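Local coordinates for protein parahox neighbor (Phaeodactylum tricornutum CCAP 1055/1, PDB 5Z5M) that is allantoin synthase, a fusion enzyme that probably hydrolyses 5-hydroxyisourate and then decarboxylates the product, OHCU, stereoselectively to (S)-allantoin in urate degradation, at residues T176-F182 / N277-H281; F247-F253 / L286-P290. One frame throughout, in Å; residues are numbered along the deposited sequence.

Contact 1: residues T176-F182 / N277-H281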
loop_
_atom_site.group_PDB
_atom_site.type_symbol
_atom_site.label_atom_id
_atom_site.label_comp_id
_atom_site.label_asym_id
_atom_site.label_seq_id
_atom_site.Cartn_x
_atom_site.Cartn_y
_atom_site.Cartn_z
ATOM N N THR A 176 6.323 -31.004 16.551
ATOM C CA THR A 176 5.625 -30.493 15.375
ATOM C C THR A 176 6.408 -30.736 14.089
ATOM O O THR A 176 6.164 -30.082 13.080
ATOM C CB THR A 176 5.334 -28.978 15.501
ATOM O OG1 THR A 176 6.560 -28.261 15.688
ATOM C CG2 THR A 176 4.408 -28.702 16.685
ATOM N N SER A 177 7.337 -31.687 14.115
ATOM C CA SER A 177 8.166 -31.954 12.943
ATOM C C SER A 177 7.342 -32.510 11.780
ATOM O O SER A 177 7.792 -32.500 10.636
ATOM C CB SER A 177 9.299 -32.923 13.293
ATOM O OG SER A 177 8.806 -34.238 13.468
ATOM N N ASP A 178 6.130 -32.975 12.074
ATOM C CA ASP A 178 5.256 -33.517 11.039
ATOM C C ASP A 178 4.198 -32.515 10.583
ATOM O O ASP A 178 3.298 -32.866 9.815
ATOM C CB ASP A 178 4.573 -34.799 11.527
ATOM C CG ASP A 178 3.653 -34.560 12.711
ATOM O OD1 ASP A 178 3.835 -33.546 13.419
ATOM O OD2 ASP A 178 2.745 -35.390 12.931
ATOM N N ALA A 179 4.302 -31.273 11.051
ATOM C CA ALA A 179 3.405 -30.218 10.583
ATOM C C ALA A 179 3.606 -30.015 9.088
ATOM O O ALA A 179 4.668 -30.330 8.553
ATOM C CB ALA A 179 3.647 -28.916 11.341
ATOM N N GLN A 180 2.600 -29.482 8.406
ATOM C CA GLN A 180 2.668 -29.416 6.951
ATOM C C GLN A 180 2.464 -28.003 6.398
ATOM O O GLN A 180 2.049 -27.832 5.256
ATOM C CB GLN A 180 1.645 -30.387 6.348
ATOM C CG GLN A 180 2.059 -31.846 6.503
ATOM C CD GLN A 180 0.981 -32.830 6.084
ATOM O OE1 GLN A 180 -0.016 -33.014 6.782
ATOM N NE2 GLN A 180 1.181 -33.474 4.938
ATOM N N GLY A 181 2.773 -26.992 7.203
ATOM C CA GLY A 181 2.680 -25.623 6.737
ATOM C C GLY A 181 3.825 -25.318 5.788
ATOM O O GLY A 181 4.753 -26.115 5.650
ATOM N N PHE A 182 3.766 -24.169 5.127
ATOM C CA PHE A 182 4.837 -23.781 4.214
ATOM C C PHE A 182 4.831 -22.287 3.935
ATOM O O PHE A 182 3.858 -21.582 4.238
ATOM C CB PHE A 182 4.746 -24.567 2.892
ATOM C CG PHE A 182 3.456 -24.356 2.125
ATOM C CD1 PHE A 182 2.304 -25.051 2.470
ATOM C CD2 PHE A 182 3.410 -23.494 1.040
ATOM C CE1 PHE A 182 1.121 -24.868 1.767
ATOM C CE2 PHE A 182 2.233 -23.308 0.329
ATOM C CZ PHE A 182 1.086 -24.001 0.690
ATOM N N ASN A 277 2.825 -20.195 13.456
ATOM C CA ASN A 277 2.081 -21.458 13.407
ATOM C C ASN A 277 2.578 -22.373 12.285
ATOM O O ASN A 277 2.366 -22.092 11.109
ATOM C CB ASN A 277 0.576 -21.177 13.249
ATOM C CG ASN A 277 -0.279 -22.447 13.297
ATOM O OD1 ASN A 277 0.220 -23.556 13.148
ATOM N ND2 ASN A 277 -1.581 -22.275 13.509
ATOM N N PRO A 278 3.210 -23.495 12.657
ATOM C CA PRO A 278 3.834 -24.410 11.695
ATOM C C PRO A 278 2.835 -25.176 10.819
ATOM O O PRO A 278 3.266 -25.811 9.856
ATOM C CB PRO A 278 4.622 -25.372 12.591
ATOM C CG PRO A 278 3.939 -25.324 13.911
ATOM C CD PRO A 278 3.379 -23.943 14.051
ATOM N N ASP A 279 1.546 -25.124 11.161
ATOM C CA ASP A 279 0.481 -25.719 10.349
ATOM C C ASP A 279 0.077 -24.861 9.152
ATOM O O ASP A 279 -0.460 -25.373 8.166
ATOM C CB ASP A 279 -0.777 -25.960 11.193
ATOM C CG ASP A 279 -0.626 -27.104 12.176
ATOM O OD1 ASP A 279 0.090 -28.084 11.865
ATOM O OD2 ASP A 279 -1.259 -27.030 13.253
ATOM N N ASP A 280 0.314 -23.554 9.252
ATOM C CA ASP A 280 -0.267 -22.594 8.311
ATOM C C ASP A 280 0.522 -22.399 7.028
ATOM O O ASP A 280 1.735 -22.603 6.988
ATOM C CB ASP A 280 -0.435 -21.226 8.980
ATOM C CG ASP A 280 -1.609 -21.177 9.933
ATOM O OD1 ASP A 280 -2.433 -22.116 9.920
ATOM O OD2 ASP A 280 -1.712 -20.189 10.691
ATOM N N HIS A 281 -0.186 -21.983 5.982
ATOM C CA HIS A 281 0.443 -21.467 4.775
ATOM C C HIS A 281 0.675 -19.965 4.937
ATOM O O HIS A 281 -0.274 -19.182 5.035
ATOM C CB HIS A 281 -0.423 -21.742 3.546
ATOM C CG HIS A 281 0.084 -21.103 2.292
ATOM N ND1 HIS A 281 -0.705 -20.919 1.177
ATOM C CD2 HIS A 281 1.304 -20.599 1.974
ATOM C CE1 HIS A 281 0.002 -20.334 0.229
ATOM N NE2 HIS A 281 1.226 -20.126 0.689
HETATM O O HOH W 1 -0.023 -29.391 9.791
#

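Contact 2: residues F247-F253 / L286-P290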
loop_
_atom_site.group_PDB
_atom_site.type_symbol
_atom_site.label_atom_id
_atom_site.label_comp_id
_atom_site.label_asym_id
_atom_site.label_seq_id
_atom_site.Cartn_x
_atom_site.Cartn_y
_atom_site.Cartn_z
ATOM N N PHE A 247 15.431 -8.904 -0.693
ATOM C CA PHE A 247 15.046 -8.744 -2.089
ATOM C C PHE A 247 16.060 -7.871 -2.815
ATOM O O PHE A 247 16.289 -6.724 -2.425
ATOM C CB PHE A 247 13.654 -8.122 -2.209
ATOM C CG PHE A 247 12.559 -8.960 -1.614
ATOM C CD1 PHE A 247 11.944 -9.951 -2.361
ATOM C CD2 PHE A 247 12.134 -8.741 -0.315
ATOM C CE1 PHE A 247 10.921 -10.721 -1.820
ATOM C CE2 PHE A 247 11.118 -9.500 0.232
ATOM C CZ PHE A 247 10.509 -10.499 -0.522
ATOM N N PHE A 248 16.669 -8.401 -3.869
ATOM C CA PHE A 248 17.662 -7.623 -4.608
ATOM C C PHE A 248 16.991 -6.874 -5.753
ATOM O O PHE A 248 17.141 -7.231 -6.920
ATOM C CB PHE A 248 18.788 -8.532 -5.114
ATOM C CG PHE A 248 19.632 -9.102 -4.009
ATOM C CD1 PHE A 248 19.295 -10.304 -3.411
ATOM C CD2 PHE A 248 20.739 -8.413 -3.541
ATOM C CE1 PHE A 248 20.062 -10.826 -2.381
ATOM C CE2 PHE A 248 21.506 -8.922 -2.513
ATOM C CZ PHE A 248 21.167 -10.129 -1.929
ATOM N N CYS A 249 16.253 -5.823 -5.404
ATOM C CA CYS A 249 15.414 -5.117 -6.366
ATOM C C CYS A 249 16.206 -4.229 -7.308
ATOM O O CYS A 249 15.764 -3.960 -8.423
ATOM C CB CYS A 249 14.367 -4.278 -5.643
ATOM S SG CYS A 249 13.208 -5.272 -4.718
ATOM N N GLY A 250 17.362 -3.759 -6.847
ATOM C CA GLY A 250 18.225 -2.929 -7.669
ATOM C C GLY A 250 18.631 -3.618 -8.956
ATOM O O GLY A 250 18.586 -3.016 -10.031
ATOM N N GLU A 251 19.034 -4.880 -8.848
ATOM C CA GLU A 251 19.379 -5.674 -10.026
ATOM C C GLU A 251 18.183 -5.844 -10.959
ATOM O O GLU A 251 18.340 -5.813 -12.175
ATOM C CB GLU A 251 19.904 -7.053 -9.620
ATOM C CG GLU A 251 20.975 -7.023 -8.558
ATOM C CD GLU A 251 21.282 -8.399 -7.997
ATOM O OE1 GLU A 251 20.716 -9.397 -8.497
ATOM O OE2 GLU A 251 22.087 -8.476 -7.043
ATOM N N TYR A 252 16.992 -6.034 -10.388
ATOM C CA TYR A 252 15.793 -6.197 -11.202
ATOM C C TYR A 252 15.475 -4.913 -11.976
ATOM O O TYR A 252 15.214 -4.955 -13.180
ATOM C CB TYR A 252 14.582 -6.616 -10.343
ATOM C CG TYR A 252 13.275 -6.501 -11.096
ATOM C CD1 TYR A 252 12.912 -7.450 -12.046
ATOM C CD2 TYR A 252 12.418 -5.427 -10.880
ATOM C CE1 TYR A 252 11.732 -7.335 -12.753
ATOM C CE2 TYR A 252 11.238 -5.302 -11.582
ATOM C CZ TYR A 252 10.898 -6.258 -12.518
ATOM O OH TYR A 252 9.722 -6.142 -13.219
ATOM N N PHE A 253 15.495 -3.768 -11.299
ATOM C CA PHE A 253 15.186 -2.522 -11.993
ATOM C C PHE A 253 16.220 -2.224 -13.089
ATOM O O PHE A 253 15.875 -1.705 -14.152
ATOM C CB PHE A 253 15.094 -1.369 -10.996
ATOM C CG PHE A 253 13.939 -1.500 -10.053
ATOM C CD1 PHE A 253 12.687 -1.844 -10.533
ATOM C CD2 PHE A 253 14.104 -1.314 -8.694
ATOM C CE1 PHE A 253 11.612 -1.983 -9.677
ATOM C CE2 PHE A 253 13.033 -1.453 -7.830
ATOM C CZ PHE A 253 11.787 -1.791 -8.326
ATOM N N LEU A 286 6.066 -9.272 -1.934
ATOM C CA LEU A 286 6.577 -7.914 -2.032
ATOM C C LEU A 286 5.889 -7.177 -3.186
ATOM O O LEU A 286 5.894 -7.650 -4.327
ATOM C CB LEU A 286 8.100 -7.924 -2.240
ATOM C CG LEU A 286 8.780 -6.563 -2.409
ATOM C CD1 LEU A 286 8.749 -5.794 -1.091
ATOM C CD2 LEU A 286 10.208 -6.714 -2.922
ATOM N N LEU A 287 5.291 -6.027 -2.884
ATOM C CA LEU A 287 4.797 -5.107 -3.905
ATOM C C LEU A 287 5.825 -3.997 -4.026
ATOM O O LEU A 287 6.115 -3.346 -3.035
ATOM C CB LEU A 287 3.427 -4.534 -3.529
ATOM C CG LEU A 287 2.154 -5.372 -3.696
ATOM C CD1 LEU A 287 2.199 -6.659 -2.889
ATOM C CD2 LEU A 287 0.936 -4.541 -3.309
ATOM N N VAL A 288 6.397 -3.776 -5.207
ATOM C CA VAL A 288 7.526 -2.847 -5.266
ATOM C C VAL A 288 7.617 -2.007 -6.550
ATOM O O VAL A 288 7.284 -2.469 -7.639
ATOM C CB VAL A 288 8.857 -3.620 -5.068
ATOM C CG1 VAL A 288 9.070 -4.654 -6.183
ATOM C CG2 VAL A 288 10.038 -2.672 -4.975
ATOM N N SER A 289 8.038 -0.754 -6.389
ATOM C CA SER A 289 8.459 0.105 -7.492
ATOM C C SER A 289 9.816 0.670 -7.065
ATOM O O SER A 289 10.264 0.391 -5.952
ATOM C CB SER A 289 7.429 1.208 -7.768
ATOM O OG SER A 289 7.507 2.255 -6.809
ATOM N N PRO A 290 10.495 1.443 -7.934
ATOM C CA PRO A 290 11.743 2.026 -7.430
ATOM C C PRO A 290 11.541 3.004 -6.265
ATOM O O PRO A 290 12.519 3.372 -5.603
ATOM C CB PRO A 290 12.306 2.763 -8.654
ATOM C CG PRO A 290 11.749 2.029 -9.810
ATOM C CD PRO A 290 10.362 1.614 -9.392
#

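Contact 1: residues T176-F182 / N277-H281
A phenylalanine and a histidine ring lie in an offset stack at the very start of two parallel strands, where the linker of a fusion protein becomes a transthyretin-type β-sandwich. The centroids of Phe182 and His281 are 4.0 Å apart, with planes at 18°; Phe182 CE2 comes within 3.3 Å of His281 CD2, and His281 CB adds a CH-pi contact to the same phenylalanine ring. The two side chains can stack because Phe182 and His281 form a parallel bridge and project from the same face of the sheet. Phe182 N donates to Asp280 O (3.2 Å) as part of this bridge, and one residue earlier Gly181 N makes a weak hydrogen bond to Pro278 O (2.9 Å). Glycine is needed here, since a CB on residue 181 would collide with the carbonyl oxygens of Pro278 and Asp280. Each segment approaches through a type I turn, Thr176 to Ala179 and Asn277 to Asp280, the latter reinforced by an Asx turn from Asp279 N to Asn277 OD1. Ala179 CB rests on Pro278 CB at 3.9 Å, while Leu171 of helix 151-173 touches both Thr176 and Pro278, so the decarboxylase-side helix closes over the joint. Asp279 OD2 bonds to Ser50 OG; its other oxygen, OD1, accepts from a water at 2.5 Å that in turn accepts from Gln180 N at 3.0 Å.

Contact 2: residues F247-F253 / L286-P290
This is apolar packing across the interior of the transthyretin-type β-sandwich: the end of strand 241-248, in one sheet, and the start of the helix 249-256 that follows it face strand 281-289 of the other sheet. No hydrogen bond crosses the gap; the axes of helix 249-253 and strand 286-289 come no closer than 10.4 Å, a separation bridged by side chains, and cross at -53°. Phe247, Cys249 and Phe253 point toward the strand, and Leu286 and Val288 point back. Leu286 CD2 sits over the face of the Phe247 ring, 3.8 Å from its centroid, and also reaches Cys249 SG at 3.8 Å. Val288 CG2 touches both Cys249 SG (4.1 Å) and the edge of the Phe253 ring, at CZ (3.9 Å). Val187 of strand 182-189 touches both Phe247 and Val288, extending the same core. On the reverse side of strand 281-289 lie subunit contacts: Leu287 packs on Tyr296 of the third subunit, and Ser289 OG bonds to Thr190 O of the fourth. Farther along the segment, the ring of Pro290 covers one face of Phe253, with Pro290 CG 3.9 Å from the ring centroid and 5° off its normal.

How the contacts relate
Strand 281-289 ties the two sites together: contact 1 pairs its first residue with the first residue of strand 182-189, whereas contact 2 packs its far end against strand 241-248 of the opposing sheet and the helix that follows it. Their centres are 29 Å apart and their nearest atoms about 12 Å, so they do not touch. The general principle is that a β-sandwich uses backbone pairing within a sheet and side-chain packing between sheets. Contact 1 lies at the junction with the decarboxylase domain, 13 Å from the centre of the chain; contact 2, at 27 Å, lies deep in the hydrolase domain near subunit interfaces. Neither set of coordinates includes a bound substrate.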